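Side-chain contacts in putative nucleoprotein (Infectious salmon anemia virus, PDB 4EWC), which encapsidates the negative-strand viral RNA, protecting it from nucleases and forming the ribonucleoprotein that serves as template for transcription and replication: residues S434-T437 / M438-R442; T443-A446 / V447-A451; V518-F522 / G523-V527. All coordinates share one frame; numbering follows the deposited sequence.

Contact 1 (S434-T437 / M438-R442); sequences STFT and MSVAR
Phe-436 turns one face of its ring to Val-440, and this is the close-packed half of the contact. The methyl CG1 of Val-440 stands 4.2 Å from the ring centroid, displaced toward the rim, in a CH-pi contact 18° off the ring normal. Farther round the ring, CE1 of Phe-436 lies 3.7 Å from CB of Ala-441. With CG of Phe-436 trans to its backbone N (chi1 -161°), the ring reaches over the first turn of the helix; all three residues are buried. Thr-437 is the N-cap of helix 438-449, and Phe-436 and Ala-441, the residue before the cap and the fourth after it, are placed as in a hydrophobic staple. The first turn is closed by the N-H of Ala-441, which donates to O of Thr-437 at 2.9 Å. Ala-441 also touches Val-430 of strand 429-432, the strand that precedes the loop. The looser, polar side belongs to Thr-437 and Ser-439, both partly exposed. It meets the apolar side at the methyl CG2 of Val-440, 3.4 Å from OG1 of Thr-437. The two hydroxyls, OG1 of Thr-437 and OG of Ser-439, share a hydrogen bond of 3.1 Å in which either could be the donor.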
loop_
_atom_site.group_PDB
_atom_site.type_symbol
_atom_site.label_atom_id
_atom_site.label_comp_id
_atom_site.label_asym_id
_atom_site.label_seq_id
_atom_site.Cartn_x
_atom_site.Cartn_y
_atom_site.Cartn_z
ATOM N N SER A 434 -12.410 22.146 6.828
ATOM C CA SER A 434 -12.980 21.261 5.812
ATOM C C SER A 434 -11.957 20.797 4.760
ATOM O O SER A 434 -12.014 19.650 4.300
ATOM C CB SER A 434 -14.179 21.924 5.113
ATOM O OG SER A 434 -13.773 23.029 4.318
ATOM N N THR A 435 -11.044 21.690 4.378
ATOM C CA THR A 435 -10.087 21.372 3.329
ATOM C C THR A 435 -8.741 20.886 3.890
ATOM O O THR A 435 -8.203 19.857 3.468
ATOM C CB THR A 435 -9.885 22.564 2.375
ATOM O OG1 THR A 435 -9.456 23.703 3.128
ATOM C CG2 THR A 435 -11.198 22.894 1.672
ATOM N N PHE A 436 -8.206 21.637 4.845
ATOM C CA PHE A 436 -7.018 21.230 5.572
ATOM C C PHE A 436 -7.449 20.413 6.789
ATOM O O PHE A 436 -7.520 20.943 7.898
ATOM C CB PHE A 436 -6.244 22.474 5.999
ATOM C CG PHE A 436 -4.808 22.205 6.361
ATOM C CD1 PHE A 436 -4.448 21.829 7.662
ATOM C CD2 PHE A 436 -3.808 22.335 5.411
ATOM C CE1 PHE A 436 -3.111 21.577 7.991
ATOM C CE2 PHE A 436 -2.458 22.075 5.739
ATOM C CZ PHE A 436 -2.118 21.701 7.022
ATOM N N THR A 437 -7.743 19.130 6.575
ATOM C CA THR A 437 -8.253 18.258 7.642
ATOM C C THR A 437 -7.138 17.690 8.505
ATOM O O THR A 437 -5.956 17.919 8.244
ATOM C CB THR A 437 -9.058 17.067 7.083
ATOM O OG1 THR A 437 -8.165 16.124 6.482
ATOM C CG2 THR A 437 -10.064 17.531 6.044
HETATM N N MSE A 438 -7.517 16.929 9.521
HETATM C CA MSE A 438 -6.545 16.360 10.429
HETATM C C MSE A 438 -5.641 15.388 9.692
HETATM O O MSE A 438 -4.428 15.358 9.918
HETATM C CB MSE A 438 -7.232 15.692 11.622
HETATM C CG MSE A 438 -6.270 14.953 12.546
HETATM SE SE MSE A 438 -5.014 16.157 13.483
HETATM C CE MSE A 438 -6.243 17.083 14.655
ATOM N N SER A 439 -6.223 14.598 8.801
ATOM C CA SER A 439 -5.445 13.623 8.057
ATOM C C SER A 439 -4.514 14.306 7.056
ATOM O O SER A 439 -3.452 13.781 6.730
ATOM C CB SER A 439 -6.362 12.637 7.347
ATOM O OG SER A 439 -7.019 13.294 6.305
ATOM N N VAL A 440 -4.913 15.472 6.562
ATOM C CA VAL A 440 -4.017 16.299 5.750
ATOM C C VAL A 440 -2.831 16.786 6.583
ATOM O O VAL A 440 -1.674 16.653 6.177
ATOM C CB VAL A 440 -4.739 17.526 5.175
ATOM C CG1 VAL A 440 -3.745 18.446 4.458
ATOM C CG2 VAL A 440 -5.827 17.099 4.217
ATOM N N ALA A 441 -3.127 17.335 7.763
ATOM C CA ALA A 441 -2.092 17.843 8.655
ATOM C C ALA A 441 -1.121 16.736 9.031
ATOM O O ALA A 441 0.095 16.951 9.028
ATOM C CB ALA A 441 -2.707 18.481 9.897
ATOM N N ARG A 442 -1.650 15.551 9.338
ATOM C CA ARG A 442 -0.798 14.403 9.662
ATOM C C ARG A 442 0.142 14.017 8.505
ATOM O O ARG A 442 1.302 13.653 8.724
ATOM C CB ARG A 442 -1.646 13.220 10.123
ATOM C CG ARG A 442 -2.369 13.529 11.424
ATOM C CD ARG A 442 -3.278 12.407 11.880
ATOM N NE ARG A 442 -2.518 11.351 12.516
ATOM C CZ ARG A 442 -2.102 11.386 13.777
ATOM N NH1 ARG A 442 -2.380 12.433 14.544
ATOM N NH2 ARG A 442 -1.396 10.370 14.267
#

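Contact 2 (T443-A446 / V447-A451); sequences TCVA and VSMVA
The flat groups that meet between Thr-443-Ala-446 and Val-447-Ala-451 are peptide units, joined carbonyl oxygen to N-H in the i to i+4 ladder of an alpha helix. This is the last part of helix 438-449, which finishes in a Schellman motif with Ala-451, at positive phi, as its C-prime residue. The ladder is not uniform. N of Val-447 is tilted 30° from the carbonyl plane of Thr-443. N of Met-449 meets O of Val-445 at 2.9 Å, whereas N of Ser-448 reaches O of Cys-444 at 3.3 Å and lies above the carbonyl plane, 41° out of it. The ladder's last rung runs from N of Val-450 to O of Ala-446 at 3.1 Å, and the branch CG2 of Val-450 comes to 3.5 Å from the same Ala-446 oxygen.

Side chains leave this turn for different neighbours. OG of Ser-448 bonds to the carbonyl of Ser-267, and OG1 of Thr-443 to those of Glu-468 and Ser-439, so both hydroxyls are satisfied in largely buried surroundings. Ala-446 and Val-447 pack on Ile-460 of helix 457-463, while Val-450 lies against Ser-521 of the second subunit. Selenomethionine Met-449 bends at chi3 (87°) and extends to helix 417-425. It runs beside Val-445, pointing the same way, with SE 4.2 Å from CG1 of Val-445.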
loop_
_atom_site.group_PDB
_atom_site.type_symbol
_atom_site.label_atom_id
_atom_site.label_comp_id
_atom_site.label_asym_id
_atom_site.label_seq_id
_atom_site.Cartn_x
_atom_site.Cartn_y
_atom_site.Cartn_z
ATOM N N THR A 443 -0.353 14.134 7.277
ATOM C CA THR A 443 0.468 13.903 6.091
ATOM C C THR A 443 1.580 14.957 5.971
ATOM O O THR A 443 2.681 14.652 5.531
ATOM C CB THR A 443 -0.389 13.852 4.789
ATOM O OG1 THR A 443 -1.367 12.806 4.878
ATOM C CG2 THR A 443 0.469 13.582 3.583
ATOM N N CYS A 444 1.289 16.189 6.368
ATOM C CA CYS A 444 2.249 17.279 6.274
ATOM C C CYS A 444 3.385 17.134 7.285
ATOM O O CYS A 444 4.524 17.550 7.045
ATOM C CB CYS A 444 1.534 18.609 6.488
ATOM S SG CYS A 444 0.641 19.102 5.046
ATOM N N VAL A 445 3.035 16.554 8.425
ATOM C CA VAL A 445 3.960 16.246 9.474
ATOM C C VAL A 445 4.859 15.095 9.021
ATOM O O VAL A 445 6.083 15.180 9.137
ATOM C CB VAL A 445 3.181 15.873 10.765
ATOM C CG1 VAL A 445 4.061 15.105 11.779
ATOM C CG2 VAL A 445 2.599 17.119 11.397
ATOM N N ALA A 446 4.238 14.027 8.518
ATOM C CA ALA A 446 4.946 12.852 8.052
ATOM C C ALA A 446 5.993 13.254 7.034
ATOM O O ALA A 446 7.172 12.898 7.153
ATOM C CB ALA A 446 3.980 11.865 7.431
ATOM N N VAL A 447 5.547 14.000 6.029
ATOM C CA VAL A 447 6.426 14.450 4.965
ATOM C C VAL A 447 7.641 15.258 5.498
ATOM O O VAL A 447 8.758 15.028 5.075
ATOM C CB VAL A 447 5.621 15.164 3.852
ATOM C CG1 VAL A 447 6.476 16.160 3.073
ATOM C CG2 VAL A 447 5.003 14.130 2.927
ATOM N N SER A 448 7.440 16.161 6.445
ATOM C CA SER A 448 8.573 16.868 7.018
ATOM C C SER A 448 9.503 15.972 7.865
ATOM O O SER A 448 10.754 16.114 7.835
ATOM C CB SER A 448 8.120 18.095 7.791
ATOM O OG SER A 448 7.644 19.084 6.876
HETATM N N MSE A 449 8.911 15.030 8.592
HETATM C CA MSE A 449 9.724 14.090 9.358
HETATM C C MSE A 449 10.731 13.316 8.501
HETATM O O MSE A 449 11.867 13.105 8.916
HETATM C CB MSE A 449 8.872 13.164 10.209
HETATM C CG MSE A 449 8.277 13.878 11.409
HETATM SE SE MSE A 449 7.315 12.615 12.549
HETATM C CE MSE A 449 8.922 12.119 13.554
ATOM N N VAL A 450 10.318 12.911 7.305
ATOM C CA VAL A 450 11.212 12.215 6.407
ATOM C C VAL A 450 11.814 13.180 5.403
ATOM O O VAL A 450 12.605 12.781 4.535
ATOM C CB VAL A 450 10.507 11.053 5.708
ATOM C CG1 VAL A 450 10.009 10.055 6.761
ATOM C CG2 VAL A 450 9.365 11.575 4.795
ATOM N N ALA A 451 11.452 14.456 5.557
ATOM C CA ALA A 451 12.029 15.546 4.756
ATOM C C ALA A 451 11.964 15.319 3.249
ATOM O O ALA A 451 12.906 15.650 2.531
ATOM C CB ALA A 451 13.479 15.799 5.171
#

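Contact 3 (V518-F522 / G523-V527); sequences VTDSF and GGLAV
Asp-520 reaches across the hairpin turn with a single carboxylate oxygen to the backbone of Gly-523 and Gly-524. Its OD1 takes the N-H of Gly-524 at 3.2 Å, on the syn side and 25° out of the carboxylate plane. The same oxygen lies 2.8 Å from N of Gly-523 and also accepts from N of Phe-522, both weak bonds; the latter gives the ring of an Asx turn. A chi1 of 64°, which sets CG between the backbone N and the carbonyl carbon, folds the carboxylate back over the loop. The other oxygen, OD2, is 3.4 Å from CB of Leu-525, whose side chain crosses that of Asp-520 at about a right angle, and also lies in plane at the edge of the Phe-522 ring. One face of that ring carries CB of Ser-521 over its centre.

Around this polar centre the backbone forms a beta turn, closed weakly from N of Gly-523 to O of Asp-520, and Gly-523 continues it with positive phi (72°). N of Asp-520 then donates to O of Leu-525 at 3.1 Å, leading into the two-stranded antiparallel hairpin. Thr-519 and Ala-526 form a non-hydrogen-bonded pair; Val-518 and Val-527 form a hydrogen-bonded one, their side chains running together, with CG2 of Val-518 4.1 Å from CB of Val-527.

The outer shell is the second subunit, within reach of every residue here: its Glu-500 accepts from OG of Ser-521, and its Lys-388 donates to O of Ser-521. Such an arrangement is consistent with the tail-loop exchange of orthomyxovirus nucleoproteins. One good and two weak N-H bonds to OD1 would tend to favour the ionised form of Asp-520, while Glu-500 of the second subunit, which packs on it, may oppose this.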
loop_
_atom_site.group_PDB
_atom_site.type_symbol
_atom_site.label_atom_id
_atom_site.label_comp_id
_atom_site.label_asym_id
_atom_site.label_seq_id
_atom_site.Cartn_x
_atom_site.Cartn_y
_atom_site.Cartn_z
ATOM N N VAL A 518 -2.036 -10.165 -6.840
ATOM C CA VAL A 518 -3.270 -10.083 -6.092
ATOM C C VAL A 518 -4.408 -9.984 -7.084
ATOM O O VAL A 518 -4.184 -9.836 -8.280
ATOM C CB VAL A 518 -3.296 -8.900 -5.116
ATOM C CG1 VAL A 518 -2.286 -9.137 -4.034
ATOM C CG2 VAL A 518 -2.990 -7.595 -5.838
ATOM N N THR A 519 -5.625 -10.117 -6.580
ATOM C CA THR A 519 -6.811 -9.902 -7.379
ATOM C C THR A 519 -7.566 -8.739 -6.787
ATOM O O THR A 519 -7.261 -8.273 -5.673
ATOM C CB THR A 519 -7.722 -11.157 -7.454
ATOM O OG1 THR A 519 -8.111 -11.597 -6.140
ATOM C CG2 THR A 519 -6.997 -12.276 -8.177
ATOM N N ASP A 520 -8.538 -8.243 -7.536
ATOM C CA ASP A 520 -9.459 -7.306 -6.951
ATOM C C ASP A 520 -10.539 -8.105 -6.221
ATOM O O ASP A 520 -10.426 -9.327 -6.067
ATOM C CB ASP A 520 -10.058 -6.415 -8.030
ATOM C CG ASP A 520 -10.902 -7.177 -9.024
ATOM O OD1 ASP A 520 -11.157 -8.391 -8.845
ATOM O OD2 ASP A 520 -11.328 -6.542 -10.015
ATOM N N SER A 521 -11.601 -7.422 -5.825
ATOM C CA SER A 521 -12.666 -8.058 -5.080
ATOM C C SER A 521 -13.414 -9.112 -5.881
ATOM O O SER A 521 -13.923 -10.085 -5.335
ATOM C CB SER A 521 -13.648 -7.007 -4.587
ATOM O OG SER A 521 -12.955 -5.861 -4.132
ATOM N N PHE A 522 -13.455 -8.934 -7.192
ATOM C CA PHE A 522 -14.275 -9.787 -8.051
ATOM C C PHE A 522 -13.503 -10.989 -8.555
ATOM O O PHE A 522 -14.090 -11.962 -9.057
ATOM C CB PHE A 522 -14.820 -8.930 -9.197
ATOM C CG PHE A 522 -15.424 -7.648 -8.714
ATOM C CD1 PHE A 522 -16.667 -7.653 -8.088
ATOM C CD2 PHE A 522 -14.722 -6.447 -8.800
ATOM C CE1 PHE A 522 -17.232 -6.479 -7.614
ATOM C CE2 PHE A 522 -15.286 -5.262 -8.299
ATOM C CZ PHE A 522 -16.542 -5.289 -7.710
ATOM N N GLY A 523 -12.185 -10.933 -8.382
ATOM C CA GLY A 523 -11.313 -11.976 -8.881
ATOM C C GLY A 523 -11.236 -11.890 -10.394
ATOM O O GLY A 523 -10.897 -12.857 -11.060
ATOM N N GLY A 524 -11.560 -10.721 -10.930
ATOM C CA GLY A 524 -11.612 -10.524 -12.357
ATOM C C GLY A 524 -10.321 -9.963 -12.906
ATOM O O GLY A 524 -9.924 -10.247 -14.028
ATOM N N LEU A 525 -9.649 -9.183 -12.079
ATOM C CA LEU A 525 -8.499 -8.419 -12.495
ATOM C C LEU A 525 -7.329 -8.755 -11.574
ATOM O O LEU A 525 -7.489 -8.910 -10.373
ATOM C CB LEU A 525 -8.861 -6.946 -12.381
ATOM C CG LEU A 525 -7.815 -5.923 -12.769
ATOM C CD1 LEU A 525 -7.772 -5.803 -14.271
ATOM C CD2 LEU A 525 -8.160 -4.603 -12.137
ATOM N N ALA A 526 -6.142 -8.884 -12.125
ATOM C CA ALA A 526 -5.003 -9.147 -11.269
ATOM C C ALA A 526 -3.930 -8.075 -11.384
ATOM O O ALA A 526 -3.699 -7.534 -12.462
ATOM C CB ALA A 526 -4.428 -10.516 -11.542
ATOM N N VAL A 527 -3.311 -7.736 -10.256
ATOM C CA VAL A 527 -2.111 -6.918 -10.280
ATOM C C VAL A 527 -0.979 -7.828 -9.867
ATOM O O VAL A 527 -1.122 -8.649 -8.964
ATOM C CB VAL A 527 -2.203 -5.667 -9.368
ATOM C CG1 VAL A 527 -0.851 -4.945 -9.285
ATOM C CG2 VAL A 527 -3.238 -4.727 -9.895
#

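From the N terminus the three contacts follow in series, and none nests in or crosses another. Contact 1 closes the loop between strand 429-432 and helix 438-449 at the start of that helix; contact 2 belongs to the same helix and ends it. The two meet directly, CZ of Phe-436 lying 4.3 Å from SG of Cys-444. Contact 3 closes the hairpin of strands 517-519 and 526-528, its centre about 33 Å from that of contact 2 in the same chain. Between subunits the helix end and the hairpin do meet: Val-450 packs on Ser-521 of the second subunit, and Lys-388, bonded to Val-450 O, is probably the same residue that reaches the hairpin of the other copy.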